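Local atomic coordinates of trimethylamine-N-oxide reductase (PDB entry 7L5I), a protein that probably reduces S- or N-oxides such as trimethylamine N-oxide at a molybdenum centre carried by two guanosine dinucleotide pterin cofactors. Residues A[687-692]-A[763-768]; A[666-671]-A[708-713]; A[185-190]-A[610-615]; A[290-295]-A[373-378]. One frame throughout, in Å; residues are numbered along the deposited sequence.

Contact 1: residues A[687-692]-A[763-768]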
# COMPACT_ATOMS: atom_id res chain seq x y z
N SER A 687 -14.89 -12.05 11.46
CA SER A 687 -14.42 -13.15 12.28
C SER A 687 -12.95 -13.49 12.05
O SER A 687 -12.38 -14.26 12.84
CB SER A 687 -15.30 -14.38 12.00
OG SER A 687 -15.17 -14.77 10.66
N LEU A 688 -12.30 -12.93 11.03
CA LEU A 688 -10.87 -13.14 10.87
C LEU A 688 -10.09 -12.61 12.07
O LEU A 688 -8.96 -13.06 12.29
CB LEU A 688 -10.36 -12.46 9.60
CG LEU A 688 -10.94 -13.05 8.29
CD1 LEU A 688 -10.38 -12.29 7.09
CD2 LEU A 688 -10.63 -14.50 8.21
N ARG A 689 -10.64 -11.66 12.81
CA ARG A 689 -9.95 -11.12 13.97
C ARG A 689 -9.49 -12.23 14.91
O ARG A 689 -8.43 -12.12 15.53
CB ARG A 689 -10.85 -10.14 14.72
CG ARG A 689 -10.22 -9.50 15.94
CD ARG A 689 -11.13 -8.41 16.48
NE ARG A 689 -10.71 -7.89 17.78
CZ ARG A 689 -9.84 -6.89 17.93
NH1 ARG A 689 -9.28 -6.33 16.87
NH2 ARG A 689 -9.52 -6.46 19.15
N GLN A 690 -10.27 -13.30 15.01
CA GLN A 690 -9.95 -14.35 15.96
C GLN A 690 -8.70 -15.12 15.56
O GLN A 690 -8.09 -15.79 16.41
CB GLN A 690 -11.15 -15.26 16.14
CG GLN A 690 -12.45 -14.48 16.47
CD GLN A 690 -12.26 -13.36 17.51
OE1 GLN A 690 -11.57 -13.53 18.52
NE2 GLN A 690 -12.87 -12.21 17.25
N LYS A 691 -8.25 -14.99 14.31
CA LYS A 691 -7.05 -15.69 13.88
C LYS A 691 -5.76 -15.01 14.31
O LYS A 691 -4.69 -15.62 14.19
CB LYS A 691 -7.08 -15.85 12.35
CG LYS A 691 -8.19 -16.81 11.93
CD LYS A 691 -8.19 -17.12 10.45
CE LYS A 691 -9.16 -18.27 10.13
NZ LYS A 691 -8.53 -19.60 10.32
N TYR A 692 -5.82 -13.79 14.83
CA TYR A 692 -4.60 -13.10 15.25
C TYR A 692 -4.72 -12.30 16.53
O TYR A 692 -3.68 -11.97 17.10
CB TYR A 692 -4.10 -12.17 14.13
CG TYR A 692 -5.09 -11.12 13.66
CD1 TYR A 692 -5.18 -9.88 14.28
CD2 TYR A 692 -5.92 -11.37 12.58
CE1 TYR A 692 -6.09 -8.93 13.84
CE2 TYR A 692 -6.82 -10.43 12.14
CZ TYR A 692 -6.89 -9.22 12.75
OH TYR A 692 -7.79 -8.29 12.30
N CYS A 763 -4.79 4.33 22.28
CA CYS A 763 -5.60 3.43 21.46
C CYS A 763 -5.74 2.08 22.15
O CYS A 763 -4.75 1.40 22.44
CB CYS A 763 -4.98 3.26 20.07
SG CYS A 763 -5.85 2.06 19.05
N LYS A 764 -6.98 1.68 22.42
CA LYS A 764 -7.26 0.41 23.07
C LYS A 764 -7.02 -0.80 22.18
O LYS A 764 -7.03 -1.94 22.68
CB LYS A 764 -8.72 0.39 23.52
CG LYS A 764 -9.10 1.54 24.42
CD LYS A 764 -10.55 1.35 24.94
CE LYS A 764 -11.61 1.65 23.91
NZ LYS A 764 -11.45 3.02 23.40
N ASN A 765 -6.88 -0.61 20.87
CA ASN A 765 -6.94 -1.72 19.93
C ASN A 765 -5.60 -2.00 19.26
O ASN A 765 -5.39 -3.13 18.83
CB ASN A 765 -8.02 -1.42 18.88
CG ASN A 765 -8.33 -2.60 17.99
OD1 ASN A 765 -8.31 -3.76 18.40
ND2 ASN A 765 -8.65 -2.31 16.73
N GLY A 766 -4.70 -1.04 19.20
CA GLY A 766 -3.36 -1.33 18.70
C GLY A 766 -3.07 -0.75 17.32
O GLY A 766 -2.37 -1.37 16.53
N CYS A 767 -3.60 0.44 17.03
CA CYS A 767 -3.35 1.10 15.75
C CYS A 767 -1.92 1.63 15.69
O CYS A 767 -1.57 2.58 16.40
CB CYS A 767 -4.33 2.25 15.54
SG CYS A 767 -4.09 3.11 13.94
N ALA A 768 -1.10 1.05 14.82
CA ALA A 768 0.33 1.36 14.83
C ALA A 768 0.62 2.83 14.56
O ALA A 768 1.63 3.36 15.04
CB ALA A 768 1.06 0.50 13.79

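Contact 2: residues A[666-671]-A[708-713]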
# COMPACT_ATOMS: atom_id res chain seq x y z
N TYR A 666 13.21 5.39 25.21
CA TYR A 666 12.61 4.59 24.13
C TYR A 666 13.65 3.62 23.60
O TYR A 666 14.32 3.91 22.60
CB TYR A 666 12.08 5.50 23.02
CG TYR A 666 11.07 6.49 23.51
CD1 TYR A 666 9.81 6.05 23.91
CD2 TYR A 666 11.36 7.83 23.60
CE1 TYR A 666 8.87 6.94 24.38
CE2 TYR A 666 10.42 8.73 24.06
CZ TYR A 666 9.17 8.27 24.44
OH TYR A 666 8.22 9.15 24.90
N PRO A 667 13.82 2.47 24.24
CA PRO A 667 14.96 1.59 23.93
C PRO A 667 14.74 0.57 22.83
O PRO A 667 15.70 -0.16 22.50
CB PRO A 667 15.18 0.88 25.28
CG PRO A 667 13.84 0.80 25.88
CD PRO A 667 13.12 2.06 25.47
N LEU A 668 13.55 0.48 22.24
CA LEU A 668 13.25 -0.50 21.21
C LEU A 668 12.91 0.21 19.90
O LEU A 668 12.40 1.33 19.91
CB LEU A 668 12.07 -1.38 21.60
CG LEU A 668 12.29 -2.18 22.89
CD1 LEU A 668 10.98 -2.68 23.41
CD2 LEU A 668 13.25 -3.34 22.61
N ALA A 669 13.20 -0.46 18.79
CA ALA A 669 12.80 0.03 17.47
C ALA A 669 11.50 -0.65 17.05
O ALA A 669 11.18 -1.76 17.47
CB ALA A 669 13.90 -0.24 16.44
N LEU A 670 10.75 0.04 16.18
CA LEU A 670 9.46 -0.44 15.70
C LEU A 670 9.46 -0.60 14.18
O LEU A 670 10.02 0.22 13.46
CB LEU A 670 8.34 0.54 16.07
CG LEU A 670 6.92 0.22 15.58
CD1 LEU A 670 6.38 -0.99 16.26
CD2 LEU A 670 6.00 1.46 15.76
N VAL A 671 8.82 -1.65 13.70
CA VAL A 671 8.50 -1.81 12.28
C VAL A 671 7.02 -2.14 12.17
O VAL A 671 6.43 -2.73 13.08
CB VAL A 671 9.41 -2.89 11.64
CG1 VAL A 671 9.17 -4.23 12.25
CG2 VAL A 671 9.23 -2.96 10.13
N ALA A 708 11.38 -10.71 28.61
CA ALA A 708 11.78 -11.12 29.96
C ALA A 708 12.28 -9.94 30.77
O ALA A 708 12.04 -9.87 31.99
CB ALA A 708 12.86 -12.20 29.87
N ALA A 709 12.97 -8.99 30.14
CA ALA A 709 13.46 -7.83 30.86
C ALA A 709 12.34 -6.98 31.45
O ALA A 709 12.59 -6.18 32.36
CB ALA A 709 14.32 -6.95 29.95
N ARG A 710 11.11 -7.13 30.95
CA ARG A 710 9.96 -6.36 31.39
C ARG A 710 8.91 -7.21 32.11
O ARG A 710 7.80 -6.73 32.37
CB ARG A 710 9.32 -5.67 30.18
CG ARG A 710 10.23 -4.67 29.50
CD ARG A 710 9.79 -4.36 28.05
NE ARG A 710 10.58 -3.22 27.59
CZ ARG A 710 11.83 -3.31 27.15
NH1 ARG A 710 12.42 -4.50 27.08
NH2 ARG A 710 12.48 -2.23 26.80
N GLY A 711 9.22 -8.46 32.40
CA GLY A 711 8.23 -9.33 33.01
C GLY A 711 7.03 -9.61 32.14
O GLY A 711 5.94 -9.85 32.67
N ILE A 712 7.21 -9.61 30.82
CA ILE A 712 6.12 -9.83 29.88
C ILE A 712 6.13 -11.28 29.42
O ILE A 712 7.16 -11.79 28.96
CB ILE A 712 6.23 -8.87 28.68
CG1 ILE A 712 6.00 -7.45 29.14
CG2 ILE A 712 5.23 -9.29 27.59
CD1 ILE A 712 6.44 -6.41 28.13
N LYS A 713 4.99 -11.94 29.54
CA LYS A 713 4.83 -13.31 29.06
C LYS A 713 3.90 -13.32 27.86
O LYS A 713 3.08 -12.41 27.67
CB LYS A 713 4.28 -14.21 30.17
CG LYS A 713 4.43 -15.71 29.87
CD LYS A 713 5.88 -16.19 29.90
CE LYS A 713 6.10 -17.42 29.02
NZ LYS A 713 6.20 -17.11 27.55

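Contact 3: residues A[185-190]-A[610-615]. With EPE (4-(2-hydroxyethyl)-1-piperazine ethanesulfonic acid), chain H.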
# COMPACT_ATOMS: atom_id res chain seq x y z
N HIS A 185 14.71 9.11 -11.85
CA HIS A 185 16.04 9.70 -11.98
C HIS A 185 17.12 8.66 -12.24
O HIS A 185 18.17 8.99 -12.80
CB HIS A 185 16.42 10.47 -10.69
CG HIS A 185 15.61 11.71 -10.45
ND1 HIS A 185 15.62 12.78 -11.32
CD2 HIS A 185 14.78 12.05 -9.43
CE1 HIS A 185 14.84 13.74 -10.83
NE2 HIS A 185 14.31 13.31 -9.69
N VAL A 186 16.92 7.43 -11.78
CA VAL A 186 17.96 6.40 -11.87
C VAL A 186 17.79 5.55 -13.11
O VAL A 186 18.79 5.18 -13.74
CB VAL A 186 17.90 5.55 -10.58
CG1 VAL A 186 18.86 4.41 -10.67
CG2 VAL A 186 18.15 6.43 -9.35
N LEU A 187 16.54 5.20 -13.45
CA LEU A 187 16.24 4.29 -14.54
C LEU A 187 15.41 4.90 -15.66
O LEU A 187 15.28 4.27 -16.71
CB LEU A 187 15.47 3.07 -14.01
CG LEU A 187 16.27 2.21 -13.02
CD1 LEU A 187 15.38 1.16 -12.40
CD2 LEU A 187 17.48 1.55 -13.68
N GLY A 188 14.86 6.09 -15.47
CA GLY A 188 14.03 6.71 -16.48
C GLY A 188 12.64 6.16 -16.57
O GLY A 188 11.96 6.38 -17.58
N THR A 189 12.17 5.48 -15.54
CA THR A 189 10.85 4.85 -15.53
C THR A 189 10.45 4.67 -14.08
O THR A 189 11.30 4.66 -13.19
CB THR A 189 10.89 3.52 -16.31
OG1 THR A 189 9.56 3.09 -16.62
CG2 THR A 189 11.59 2.44 -15.51
N ILE A 190 9.15 4.53 -13.84
CA ILE A 190 8.69 4.44 -12.45
C ILE A 190 9.14 3.14 -11.81
O ILE A 190 9.39 3.08 -10.60
CB ILE A 190 7.17 4.62 -12.40
CG1 ILE A 190 6.72 4.88 -10.97
CG2 ILE A 190 6.46 3.39 -12.95
CD1 ILE A 190 5.24 5.26 -10.88
N VAL A 610 12.41 -10.97 -20.54
CA VAL A 610 13.41 -10.55 -19.57
C VAL A 610 13.42 -9.02 -19.52
O VAL A 610 13.66 -8.35 -20.54
CB VAL A 610 14.80 -11.12 -19.91
CG1 VAL A 610 15.88 -10.57 -18.97
CG2 VAL A 610 14.78 -12.64 -19.89
N ARG A 611 13.17 -8.47 -18.34
CA ARG A 611 13.21 -7.03 -18.17
C ARG A 611 14.63 -6.51 -18.39
O ARG A 611 15.61 -7.11 -17.96
CB ARG A 611 12.68 -6.69 -16.77
CG ARG A 611 12.35 -5.22 -16.58
CD ARG A 611 11.55 -4.94 -15.29
NE ARG A 611 11.44 -3.48 -15.17
CZ ARG A 611 10.56 -2.74 -15.82
NH1 ARG A 611 9.63 -3.30 -16.61
NH2 ARG A 611 10.59 -1.42 -15.71
N TYR A 612 14.75 -5.41 -19.12
CA TYR A 612 16.03 -4.79 -19.46
C TYR A 612 16.84 -5.66 -20.42
O TYR A 612 18.03 -5.41 -20.64
CB TYR A 612 16.85 -4.40 -18.22
CG TYR A 612 16.20 -3.23 -17.50
CD1 TYR A 612 16.08 -2.01 -18.14
CD2 TYR A 612 15.62 -3.37 -16.25
CE1 TYR A 612 15.43 -0.95 -17.56
CE2 TYR A 612 14.96 -2.29 -15.66
CZ TYR A 612 14.88 -1.09 -16.33
OH TYR A 612 14.24 0.02 -15.81
N GLY A 613 16.22 -6.67 -21.03
CA GLY A 613 16.92 -7.48 -22.00
C GLY A 613 17.35 -6.70 -23.22
O GLY A 613 18.44 -6.91 -23.76
N GLU A 614 16.50 -5.78 -23.68
CA GLU A 614 16.87 -4.99 -24.86
C GLU A 614 17.96 -3.98 -24.53
O GLU A 614 18.88 -3.77 -25.32
CB GLU A 614 15.65 -4.30 -25.43
CG GLU A 614 14.65 -5.30 -26.04
CD GLU A 614 15.31 -6.39 -26.89
OE1 GLU A 614 15.13 -7.59 -26.57
OE2 GLU A 614 16.03 -6.06 -27.87
N PHE A 615 17.85 -3.33 -23.37
CA PHE A 615 18.94 -2.48 -22.89
C PHE A 615 20.24 -3.26 -22.81
O PHE A 615 21.29 -2.78 -23.25
CB PHE A 615 18.55 -1.93 -21.51
CG PHE A 615 19.61 -1.10 -20.84
CD1 PHE A 615 20.06 0.06 -21.44
CD2 PHE A 615 20.09 -1.44 -19.57
CE1 PHE A 615 21.02 0.86 -20.81
CE2 PHE A 615 21.05 -0.63 -18.95
CZ PHE A 615 21.49 0.54 -19.58
N1 EPE H . 11.24 0.44 -19.41
C2 EPE H . 11.22 1.46 -20.46
C3 EPE H . 10.26 2.58 -20.08
N4 EPE H . 8.93 2.08 -19.81
C5 EPE H . 8.85 0.85 -19.04
C6 EPE H . 9.92 -0.20 -19.39
C7 EPE H . 7.85 3.04 -19.57
C8 EPE H . 8.16 4.50 -19.88
O8 EPE H . 8.90 5.08 -18.82
C9 EPE H . 12.41 -0.39 -19.75
C10 EPE H . 12.37 -1.83 -19.27
S EPE H . 12.15 -2.84 -20.75
O1S EPE H . 12.85 -2.24 -21.90
O2S EPE H . 12.63 -4.20 -20.56
O3S EPE H . 10.72 -2.85 -20.98
O HOH W 1 14.06 2.08 -17.65

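Contact 4: residues A[290-295]-A[373-378]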
# COMPACT_ATOMS: atom_id res chain seq x y z
N LYS A 290 33.09 -5.01 -13.81
CA LYS A 290 33.60 -3.71 -14.25
C LYS A 290 33.15 -3.38 -15.66
O LYS A 290 32.88 -2.22 -15.98
CB LYS A 290 35.13 -3.69 -14.14
CG LYS A 290 35.62 -3.79 -12.71
CD LYS A 290 37.12 -3.53 -12.63
CE LYS A 290 37.91 -4.79 -12.90
NZ LYS A 290 39.30 -4.66 -12.37
N ASP A 291 33.07 -4.40 -16.54
CA ASP A 291 32.64 -4.18 -17.92
C ASP A 291 31.20 -3.72 -17.97
O ASP A 291 30.85 -2.77 -18.68
CB ASP A 291 32.79 -5.48 -18.72
CG ASP A 291 34.23 -5.89 -18.91
OD1 ASP A 291 35.10 -4.99 -18.98
OD2 ASP A 291 34.50 -7.11 -19.00
N PHE A 292 30.33 -4.40 -17.21
CA PHE A 292 28.95 -3.96 -17.11
C PHE A 292 28.86 -2.53 -16.60
O PHE A 292 28.13 -1.70 -17.15
CB PHE A 292 28.15 -4.90 -16.20
CG PHE A 292 26.70 -4.53 -16.11
CD1 PHE A 292 26.28 -3.57 -15.24
CD2 PHE A 292 25.78 -5.11 -16.96
CE1 PHE A 292 24.96 -3.18 -15.18
CE2 PHE A 292 24.45 -4.72 -16.91
CZ PHE A 292 24.05 -3.74 -16.00
N LEU A 293 29.60 -2.21 -15.53
CA LEU A 293 29.46 -0.89 -14.93
C LEU A 293 29.85 0.21 -15.92
O LEU A 293 29.19 1.24 -16.01
CB LEU A 293 30.30 -0.81 -13.66
CG LEU A 293 29.74 -1.65 -12.51
CD1 LEU A 293 30.79 -1.91 -11.47
CD2 LEU A 293 28.56 -0.94 -11.86
N LYS A 294 30.91 -0.02 -16.70
CA LYS A 294 31.34 0.99 -17.65
C LYS A 294 30.32 1.18 -18.77
O LYS A 294 30.07 2.30 -19.20
CB LYS A 294 32.69 0.61 -18.25
CG LYS A 294 33.15 1.59 -19.30
CD LYS A 294 34.59 1.36 -19.73
CE LYS A 294 35.13 2.58 -20.46
NZ LYS A 294 36.37 2.28 -21.24
N LYS A 295 29.73 0.08 -19.24
CA LYS A 295 28.90 0.11 -20.43
C LYS A 295 27.47 0.53 -20.13
O LYS A 295 26.83 1.15 -20.98
CB LYS A 295 28.92 -1.27 -21.07
CG LYS A 295 28.17 -1.40 -22.38
CD LYS A 295 28.41 -2.78 -23.01
CE LYS A 295 27.65 -2.91 -24.33
NZ LYS A 295 27.54 -4.31 -24.82
N GLY A 373 26.01 -7.22 -12.13
CA GLY A 373 26.14 -7.29 -13.57
C GLY A 373 25.22 -8.24 -14.29
O GLY A 373 25.47 -8.57 -15.45
N GLN A 374 24.13 -8.68 -13.64
CA GLN A 374 23.24 -9.69 -14.21
C GLN A 374 21.93 -9.09 -14.71
O GLN A 374 21.04 -9.84 -15.13
CB GLN A 374 22.99 -10.78 -13.18
CG GLN A 374 24.24 -11.46 -12.67
CD GLN A 374 23.95 -12.35 -11.48
OE1 GLN A 374 22.83 -12.83 -11.33
NE2 GLN A 374 24.95 -12.55 -10.64
N ILE A 375 21.81 -7.76 -14.70
CA ILE A 375 20.62 -7.09 -15.20
C ILE A 375 20.45 -7.40 -16.67
O ILE A 375 21.40 -7.30 -17.45
CB ILE A 375 20.76 -5.58 -14.98
CG1 ILE A 375 20.71 -5.25 -13.48
CG2 ILE A 375 19.67 -4.83 -15.72
CD1 ILE A 375 21.14 -3.82 -13.14
N GLY A 376 19.22 -7.77 -17.07
CA GLY A 376 18.95 -8.11 -18.44
C GLY A 376 19.25 -9.54 -18.84
O GLY A 376 19.09 -9.89 -20.02
N LEU A 377 19.71 -10.38 -17.91
CA LEU A 377 19.93 -11.80 -18.16
C LEU A 377 18.77 -12.63 -17.61
O LEU A 377 18.14 -12.24 -16.63
CB LEU A 377 21.21 -12.27 -17.49
CG LEU A 377 22.51 -11.60 -17.95
CD1 LEU A 377 23.66 -12.19 -17.12
CD2 LEU A 377 22.71 -11.82 -19.43
N PRO A 378 18.48 -13.78 -18.22
CA PRO A 378 17.46 -14.67 -17.65
C PRO A 378 17.74 -14.94 -16.18
O PRO A 378 18.86 -15.23 -15.79
CB PRO A 378 17.59 -15.94 -18.50
CG PRO A 378 18.12 -15.47 -19.81
CD PRO A 378 19.08 -14.34 -19.44

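Contact 1: residues A[687-692]-A[763-768]
Arg689 and Asn765 meet through a forked hydrogen bond. Both terminal nitrogens of the guanidinium point at one oxygen. Arg689 NH1 lies 3.1 Å from Asn765 OD1, and Arg689 NH2 is equally far from the same Asn765 OD1. Both bonds are clearly bent, because two nitrogens of one guanidinium converge on a single oxygen. The two donors use the oxygen differently. NH1 comes in the carbonyl plane, on a lone pair. NH2 is tilted from that plane. The guanidinium and amide planes are turned 41° against each other. Together the two bonds limit rotation of the guanidinium.

The arginine reaches this far because CG is anti to the backbone N (chi1 -179°) and the chain stays extended out to NE. The other end of the amide is also held, since Asn765 ND2 donates to the carbonyl of Trp749. That bond fixes which way round the amide sits. Arg689 NH2 also has a long, weak ion pair with Asp696. Both residues are buried, so these bonds satisfy polar groups away from solvent.

Behind Asn765 the loop curls round a sulfur. The backbone N atoms of Asn765, Gly766 and Cys767 all donate to Cys763 SG, the straightest from Cys767 N at 3.4 Å. Packing between the two segments is slight, and the backbones stay well apart.

Residues 687-692 lie in the loop between strands 668-671 and 699-702. Residues 763-768 begin at the end of strand 762-763, which pairs with strand 726-733, and lead on toward strand 790-795.

Contact 2: residues A[666-671]-A[708-713]
Arg710 lays its guanidinium against Leu668 and Pro667, and the touching is done mainly by NH2. Leu668 CD1 covers one face of the group, 3.7 Å from Arg710 NH2 and set off toward the rim. Pro667 CG meets the edge instead, in the guanidinium plane, 3.4 Å from Arg710 NH2. This corner is the close part of the contact. Leu668 and the arginine come from opposite directions, and the arginine chain is extended from CG to NE, which carries its flat end across to the strand.

The other side is much looser. The nearest CA atoms, those of Pro667 and Ala709, are 11.8 Å apart. Ala708, Ala709 and Gly711 are exposed. They lie at and just beyond the end of helix 704-708. Gly711, with positive phi, is the C-prime residue of a Schellman motif, with bonds from Ile712 N to Ala707 O and from Gly711 N to Ala708 O.

The nitrogens of Arg710 find their polar partners beyond the two segments. NH1 donates to the carbonyl of Asp706 in the helix just before it, NH2 to Gln792 OE1, and NE weakly to the carbonyl of Ile793. Pro667 and Leu668 therefore give apolar cover to a cation whose hydrogen bonds run to the preceding helix and to strand 790-795.

Contact 3: residues A[185-190]-A[610-615]
Tyr612 and Thr189 share a buffer molecule, which touches both segments. It is a HEPES molecule, probably from the crystallisation liquor. Its C10 lies over one face of the Tyr612 ring, 3.6 Å from Tyr612 CE1, and also over one face of the Arg611 guanidinium. One sulfonate oxygen, EPE O2S, accepts from Tyr612 N at 2.8 Å. At the far end EPE O8 donates to Thr189 OG1 over 3.0 Å.

Direct contact is smaller. The Tyr612 hydroxyl packs against the methyl of Thr189 (OH to CG2 3.6 Å) and against Leu187 (OH to CB 3.7 Å). The same methyl stands at the edge of the Arg611 guanidinium, in its plane. In Thr189, OG1 is anti to the backbone N (chi1 -164°), which leaves CG2 turned to the tyrosine and arginine while OG1 serves the buffer. A water at the ring edge donates to Leu187 O (2.7 Å from the water O) and to Tyr612 OH (2.8 Å from the water O).

Acidic residues complete the polar network. Glu191 accepts from Tyr612 OH and forms a salt bridge with Arg611 NH2. Glu194 pairs with Arg611 NH2 and bonds Thr189 OG1. These carboxylates probably help to orient the guanidinium, whose NH1 forms a salt bridge with the sulfonate of a second HEPES molecule.

Gly188, with positive phi, follows helix 179-187. Across from it, Val610 to Gly613 form a type II beta turn with Tyr612 at the N-cap position of helix 613-617. The sulfonate bound at Tyr612 N is thus an anion at a helix N-terminus, a familiar kind of anion site.

Contact 4: residues A[290-295]-A[373-378]
Phe292 meets Gly373 by a CH-pi contact. Gly373 CA sits over one face of the ring, 4.1 Å from the Phe292 ring centroid and 22° off the ring normal. It is set toward the rim on the CG side, with Gly373 CA 3.8 Å from Phe292 CG. The backbones come near here, with the two CA atoms of Phe292 and Gly373 5.6 Å apart. Glycine brings its main chain straight to the aromatic face. Its carbonyl oxygen lies beside the ring too, Gly373 O being 3.8 Å from Phe292 CD2.

The apolar side-chain contact is with Ile375. Phe292 CZ reaches Ile375 CB at 3.9 Å, and Ile375 CD1 is slightly farther from the same carbon. The two side chains cross at about a right angle. Phe292 has CG anti to the backbone N (chi1 -177°), and this directs the ring off helix 290-296 toward the loop.

That loop begins with a helix end. Gly373 is the first residue beyond helix 359-372 and has positive phi. Residues 374-377 then make a type II beta turn, with Leu377 N bonded to Gln374 O at 3.1 Å. The loop leads to strand 381-383, at the edge of the five-stranded parallel sheet of the molybdopterin oxidoreductase region.

Polar contacts tie the loop to other parts. Arg616 NH1, from helix 613-617, donates to the carbonyls of both Gly373 and Ile375. The Gln374 side chain bonds Thr344 N through OE1, and the carbonyls of Phe339 and Lys342 through NE2. On the helix side, Phe292 also stacks with Tyr296.

How the contacts relate
The four contacts fall into two pairs. Contacts 3 and 4 have centres 12 Å apart and touch, with Tyr612 CB 3.8 Å from Ile375 CG2. Both segments of contact 4 lie between those of contact 3 in sequence, so residues 610-615 return to a region formed by residues far earlier in the chain. Contacts 1 and 2 come later, with alternating segments and centres 20 Å apart. They draw on strands and loops of one seven-stranded mixed sheet in the dinucleotide-binding domain, where Val671 of contact 2 touches a cofactor. Either contact of one pair is centred 41 to 47 Å from those of the other. Contacts 3 and 4 probably help join distant loops of the oxidoreductase part.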